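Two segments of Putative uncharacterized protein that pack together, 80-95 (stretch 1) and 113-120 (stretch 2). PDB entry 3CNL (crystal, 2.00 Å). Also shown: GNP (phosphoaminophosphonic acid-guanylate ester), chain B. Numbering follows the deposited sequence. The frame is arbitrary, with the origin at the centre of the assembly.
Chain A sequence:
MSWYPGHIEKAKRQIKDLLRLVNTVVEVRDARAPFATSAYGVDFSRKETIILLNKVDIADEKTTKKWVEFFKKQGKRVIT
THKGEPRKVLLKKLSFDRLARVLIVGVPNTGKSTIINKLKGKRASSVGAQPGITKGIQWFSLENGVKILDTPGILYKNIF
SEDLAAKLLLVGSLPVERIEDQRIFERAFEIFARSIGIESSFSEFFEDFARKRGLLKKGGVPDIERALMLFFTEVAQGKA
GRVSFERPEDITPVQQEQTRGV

Stretch 1 80-95: TTHKGEPRKVLLKKLS
Stretch 2, residues 113-120: STIINKLK

What anchors the loop of 80-95 to helix 113-120? The ammonium of Lys118 does most of the polar work. The Lys118 side chain leaves the helix sideways and runs t, t, m, t, the turn at chi3 (-69°) carrying NZ into the loop. There Lys118 NZ donates to Glu85 O at 2.5 Å and to His82 O at 3.0 Å, with a weak bond to Lys83 O at 3.2 Å. Water 1 accepts from Lys118 NZ at 2.6 Å and donates to Thr81 OG1 at 3.1 Å. A long, flexible cation suits a pocket lined by carbonyls.

How is the loop shaped to offer those carbonyls? Residues 82-85 form a type I turn, with Lys83 at phi/psi -42/-43 and Gly84 at -92/0, closed by Glu85 N to His82 O at 3.1 Å. Glu85, extended with chi1 and chi2 both t, braces it: Thr81 OG1 (chi1 t) donates to Glu85 OE2 at 2.6 Å, and Lys93 NZ forms a salt bridge with Glu85 OE1 at 2.7 Å while also donating to Thr80 O at 2.8 Å. Pro86 (-57/145) then sits at the N-cap position, just before helix 87-94.

What does Arg87 add beside Lys118? Its CA-to-CB bond points sideways, but chi1, chi2 and chi3 are all t, with chi4 at -84°, and this extended chain brings the guanidinium to the last turn of stretch 2. Arg87 NE and NH2 both donate to Leu119 O, at 3.1 and 3.0 Å. The CA atoms of Arg87 and Lys118 are 6.0 Å apart.

How do the two helices pack? Their axes approach to 10.0 Å, with 102° between their N-to-C directions, so they cross nearly at right angles; apolar side chains meet between them. Leu119 (chi1 -98°, chi2 27°) starts away from stretch 1, yet its end comes nearer: Leu119 CD1 meets Leu90 CD1 at 3.5 Å, Leu91 CD2 at 3.9 Å and Leu94 CD1 at 4.3 Å. Leu90 (chi1 -145°, chi2 t) points toward the helix, its CD1 also lying 3.9 Å from Lys118 CD. Leu90, Leu94 and Leu119 are buried, as suits aliphatic side chains; Leu91 is partly exposed. Between the two stretches 523 Å² is buried, both sides summed.

Where does the nucleotide analogue meet the contact? Lys83 and Thr114, with CA atoms 7.0 Å apart, touch through Lys83 CG and Thr114 CG2 at 3.7 Å. Lys83 N donates to GNP O6 at 2.6 Å; Thr114 OG1 (chi1 m) donates to GNP O1A at 2.6 Å. Both stretches thus hold the same ligand.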

# COMPACT_ATOMS: atom_id res chain seq x y z
N THR A 80 10.58 -1.79 7.90
CA THR A 80 9.64 -2.72 7.28
C THR A 80 8.85 -3.34 8.41
O THR A 80 9.36 -3.47 9.51
CB THR A 80 10.38 -3.86 6.55
OG1 THR A 80 11.21 -4.53 7.50
CG2 THR A 80 11.25 -3.31 5.40
N THR A 81 7.59 -3.69 8.15
CA THR A 81 6.75 -4.29 9.18
C THR A 81 5.59 -5.01 8.54
O THR A 81 5.48 -5.06 7.32
CB THR A 81 6.23 -3.25 10.19
OG1 THR A 81 5.67 -3.93 11.33
CG2 THR A 81 5.17 -2.35 9.56
N HIS A 82 4.75 -5.62 9.38
CA HIS A 82 3.53 -6.28 8.93
C HIS A 82 2.56 -6.39 10.10
O HIS A 82 2.94 -6.20 11.25
CB HIS A 82 3.82 -7.64 8.27
CG HIS A 82 4.23 -8.73 9.23
ND1 HIS A 82 5.54 -8.97 9.57
CD2 HIS A 82 3.49 -9.65 9.88
CE1 HIS A 82 5.59 -9.99 10.41
NE2 HIS A 82 4.36 -10.42 10.62
N LYS A 83 1.30 -6.64 9.77
CA LYS A 83 0.15 -6.77 10.68
C LYS A 83 0.46 -7.57 11.94
O LYS A 83 0.04 -7.22 13.05
CB LYS A 83 -0.91 -7.56 9.90
CG LYS A 83 -2.33 -7.16 10.03
CD LYS A 83 -3.17 -8.11 9.19
CE LYS A 83 -4.57 -7.58 8.94
NZ LYS A 83 -5.40 -8.54 8.12
N GLY A 84 1.19 -8.67 11.75
CA GLY A 84 1.40 -9.66 12.80
C GLY A 84 2.64 -9.46 13.64
O GLY A 84 2.91 -10.26 14.55
N GLU A 85 3.39 -8.41 13.34
CA GLU A 85 4.59 -8.06 14.09
C GLU A 85 4.20 -7.32 15.38
O GLU A 85 3.40 -6.40 15.33
CB GLU A 85 5.50 -7.19 13.23
CG GLU A 85 6.74 -6.72 13.92
CD GLU A 85 7.63 -5.93 13.01
OE1 GLU A 85 8.45 -6.57 12.31
OE2 GLU A 85 7.52 -4.68 13.00
N PRO A 86 4.77 -7.73 16.54
CA PRO A 86 4.34 -7.19 17.84
C PRO A 86 4.46 -5.66 17.95
O PRO A 86 5.37 -5.07 17.40
CB PRO A 86 5.31 -7.85 18.83
CG PRO A 86 5.78 -9.07 18.15
CD PRO A 86 5.85 -8.73 16.69
N ARG A 87 3.52 -5.05 18.67
CA ARG A 87 3.53 -3.60 18.98
C ARG A 87 4.90 -3.11 19.46
O ARG A 87 5.40 -2.07 19.03
CB ARG A 87 2.45 -3.27 20.01
CG ARG A 87 2.27 -1.78 20.29
CD ARG A 87 1.19 -1.51 21.33
NE ARG A 87 1.03 -0.07 21.59
CZ ARG A 87 1.77 0.64 22.44
NH1 ARG A 87 2.77 0.06 23.13
NH2 ARG A 87 1.53 1.93 22.59
N LYS A 88 5.52 -3.89 20.34
CA LYS A 88 6.82 -3.57 20.92
C LYS A 88 7.94 -3.47 19.89
O LYS A 88 8.83 -2.61 20.00
CB LYS A 88 7.20 -4.63 21.97
CG LYS A 88 6.01 -5.24 22.73
CD LYS A 88 5.28 -6.30 21.88
CE LYS A 88 3.98 -6.75 22.51
NZ LYS A 88 2.90 -5.75 22.25
N VAL A 89 7.91 -4.37 18.91
CA VAL A 89 8.91 -4.43 17.84
C VAL A 89 8.74 -3.25 16.88
O VAL A 89 9.72 -2.65 16.43
CB VAL A 89 8.79 -5.75 17.02
CG1 VAL A 89 9.77 -5.76 15.84
CG2 VAL A 89 8.98 -6.98 17.91
N LEU A 90 7.49 -2.93 16.56
CA LEU A 90 7.16 -1.78 15.70
C LEU A 90 7.66 -0.49 16.32
O LEU A 90 8.31 0.29 15.66
CB LEU A 90 5.64 -1.67 15.52
CG LEU A 90 5.06 -1.18 14.19
CD1 LEU A 90 3.70 -0.55 14.43
CD2 LEU A 90 5.97 -0.26 13.37
N LEU A 91 7.36 -0.28 17.59
CA LEU A 91 7.71 0.97 18.26
C LEU A 91 9.21 1.14 18.36
O LEU A 91 9.74 2.24 18.24
CB LEU A 91 7.07 1.03 19.65
CG LEU A 91 5.57 1.26 19.71
CD1 LEU A 91 5.16 1.22 21.13
CD2 LEU A 91 5.24 2.63 19.09
N LYS A 92 9.90 0.02 18.55
CA LYS A 92 11.36 -0.00 18.61
C LYS A 92 11.96 0.35 17.26
O LYS A 92 12.94 1.12 17.18
CB LYS A 92 11.85 -1.38 19.07
CG LYS A 92 13.15 -1.34 19.82
CD LYS A 92 14.35 -1.53 18.90
CE LYS A 92 15.04 -2.87 19.19
NZ LYS A 92 15.78 -2.82 20.50
N LYS A 93 11.37 -0.21 16.20
CA LYS A 93 11.76 0.15 14.82
C LYS A 93 11.50 1.63 14.54
O LYS A 93 12.34 2.30 13.93
CB LYS A 93 11.01 -0.70 13.79
CG LYS A 93 11.50 -2.12 13.69
CD LYS A 93 10.75 -2.90 12.62
CE LYS A 93 11.29 -4.34 12.50
NZ LYS A 93 10.60 -5.12 11.43
N LEU A 94 10.35 2.13 14.96
CA LEU A 94 10.01 3.54 14.70
C LEU A 94 10.91 4.49 15.49
O LEU A 94 11.33 5.53 14.96
CB LEU A 94 8.53 3.82 15.01
CG LEU A 94 7.47 3.25 14.07
CD1 LEU A 94 6.09 3.22 14.76
CD2 LEU A 94 7.45 4.06 12.75
N SER A 95 11.20 4.11 16.73
CA SER A 95 12.02 4.90 17.68
C SER A 95 11.80 6.41 17.57
O SER A 95 12.68 7.15 17.16
CB SER A 95 13.50 4.51 17.61
OG SER A 95 13.73 3.36 18.43
N SER A 113 -4.96 2.12 9.10
CA SER A 113 -5.89 1.93 10.21
C SER A 113 -5.42 0.80 11.13
O SER A 113 -5.50 0.91 12.36
CB SER A 113 -7.28 1.61 9.69
OG SER A 113 -7.78 2.71 8.95
N THR A 114 -4.92 -0.26 10.51
CA THR A 114 -4.35 -1.39 11.21
C THR A 114 -3.14 -0.98 12.06
O THR A 114 -3.03 -1.37 13.22
CB THR A 114 -4.00 -2.50 10.19
OG1 THR A 114 -5.21 -2.88 9.50
CG2 THR A 114 -3.39 -3.74 10.88
N ILE A 115 -2.25 -0.18 11.49
CA ILE A 115 -1.09 0.35 12.23
C ILE A 115 -1.50 1.22 13.44
O ILE A 115 -0.97 1.06 14.54
CB ILE A 115 -0.11 1.08 11.28
CG1 ILE A 115 0.58 0.03 10.39
CG2 ILE A 115 0.94 1.91 12.05
CD1 ILE A 115 1.41 0.60 9.27
N ILE A 116 -2.45 2.14 13.23
CA ILE A 116 -2.98 2.96 14.32
C ILE A 116 -3.59 2.11 15.43
O ILE A 116 -3.34 2.37 16.62
CB ILE A 116 -3.99 4.02 13.80
CG1 ILE A 116 -3.26 5.03 12.92
CG2 ILE A 116 -4.69 4.75 14.95
CD1 ILE A 116 -4.19 5.91 12.16
N ASN A 117 -4.36 1.10 15.05
CA ASN A 117 -4.97 0.22 16.03
C ASN A 117 -3.93 -0.47 16.91
O ASN A 117 -4.10 -0.52 18.13
CB ASN A 117 -5.89 -0.80 15.37
CG ASN A 117 -7.13 -0.17 14.77
OD1 ASN A 117 -7.40 1.03 14.95
ND2 ASN A 117 -7.89 -0.97 14.04
N LYS A 118 -2.86 -0.97 16.30
CA LYS A 118 -1.74 -1.57 17.03
C LYS A 118 -1.09 -0.55 17.97
O LYS A 118 -0.94 -0.81 19.17
CB LYS A 118 -0.70 -2.12 16.05
CG LYS A 118 0.28 -3.11 16.67
CD LYS A 118 1.41 -3.46 15.71
CE LYS A 118 0.94 -4.29 14.54
NZ LYS A 118 2.09 -4.89 13.82
N LEU A 119 -0.71 0.60 17.42
CA LEU A 119 -0.12 1.70 18.19
C LEU A 119 -1.00 2.15 19.37
O LEU A 119 -0.49 2.38 20.48
CB LEU A 119 0.15 2.90 17.27
CG LEU A 119 1.53 3.18 16.66
CD1 LEU A 119 2.39 1.94 16.49
CD2 LEU A 119 1.38 3.93 15.35
N LYS A 120 -2.30 2.27 19.14
CA LYS A 120 -3.25 2.77 20.13
C LYS A 120 -3.52 1.75 21.24
O LYS A 120 -3.23 2.00 22.42
CB LYS A 120 -4.54 3.17 19.43
CG LYS A 120 -5.54 3.98 20.24
CD LYS A 120 -6.45 4.80 19.33
CE LYS A 120 -7.12 3.94 18.25
NZ LYS A 120 -7.66 4.76 17.13
PG GNP B . -7.78 2.94 3.66
O1G GNP B . -7.05 4.25 3.85
O2G GNP B . -8.01 2.61 2.20
O3G GNP B . -9.04 2.97 4.51
N3B GNP B . -7.10 1.62 4.23
PB GNP B . -5.91 1.50 5.27
O1B GNP B . -4.67 2.10 4.70
O2B GNP B . -6.38 2.06 6.57
O3A GNP B . -5.69 -0.02 5.42
PA GNP B . -6.30 -1.03 6.43
O1A GNP B . -5.54 -1.04 7.69
O2A GNP B . -7.76 -0.91 6.54
O5' GNP B . -5.98 -2.41 5.77
C5' GNP B . -6.40 -2.74 4.44
C4' GNP B . -6.36 -4.26 4.30
O4' GNP B . -5.00 -4.77 4.41
C3' GNP B . -7.14 -5.05 5.33
O3' GNP B . -7.69 -6.19 4.69
C2' GNP B . -6.06 -5.47 6.32
O2' GNP B . -6.45 -6.62 7.02
C1' GNP B . -4.89 -5.77 5.39
N9 GNP B . -3.57 -5.59 5.98
C8 GNP B . -3.14 -4.49 6.71
N7 GNP B . -1.89 -4.59 7.09
C5 GNP B . -1.48 -5.84 6.58
C6 GNP B . -0.23 -6.52 6.66
O6 GNP B . 0.82 -6.15 7.22
N1 GNP B . -0.25 -7.75 5.99
C2 GNP B . -1.35 -8.28 5.32
N2 GNP B . -1.20 -9.48 4.73
N3 GNP B . -2.51 -7.66 5.23
C4 GNP B . -2.50 -6.46 5.89
O HOH W 1 2.82 -3.06 12.08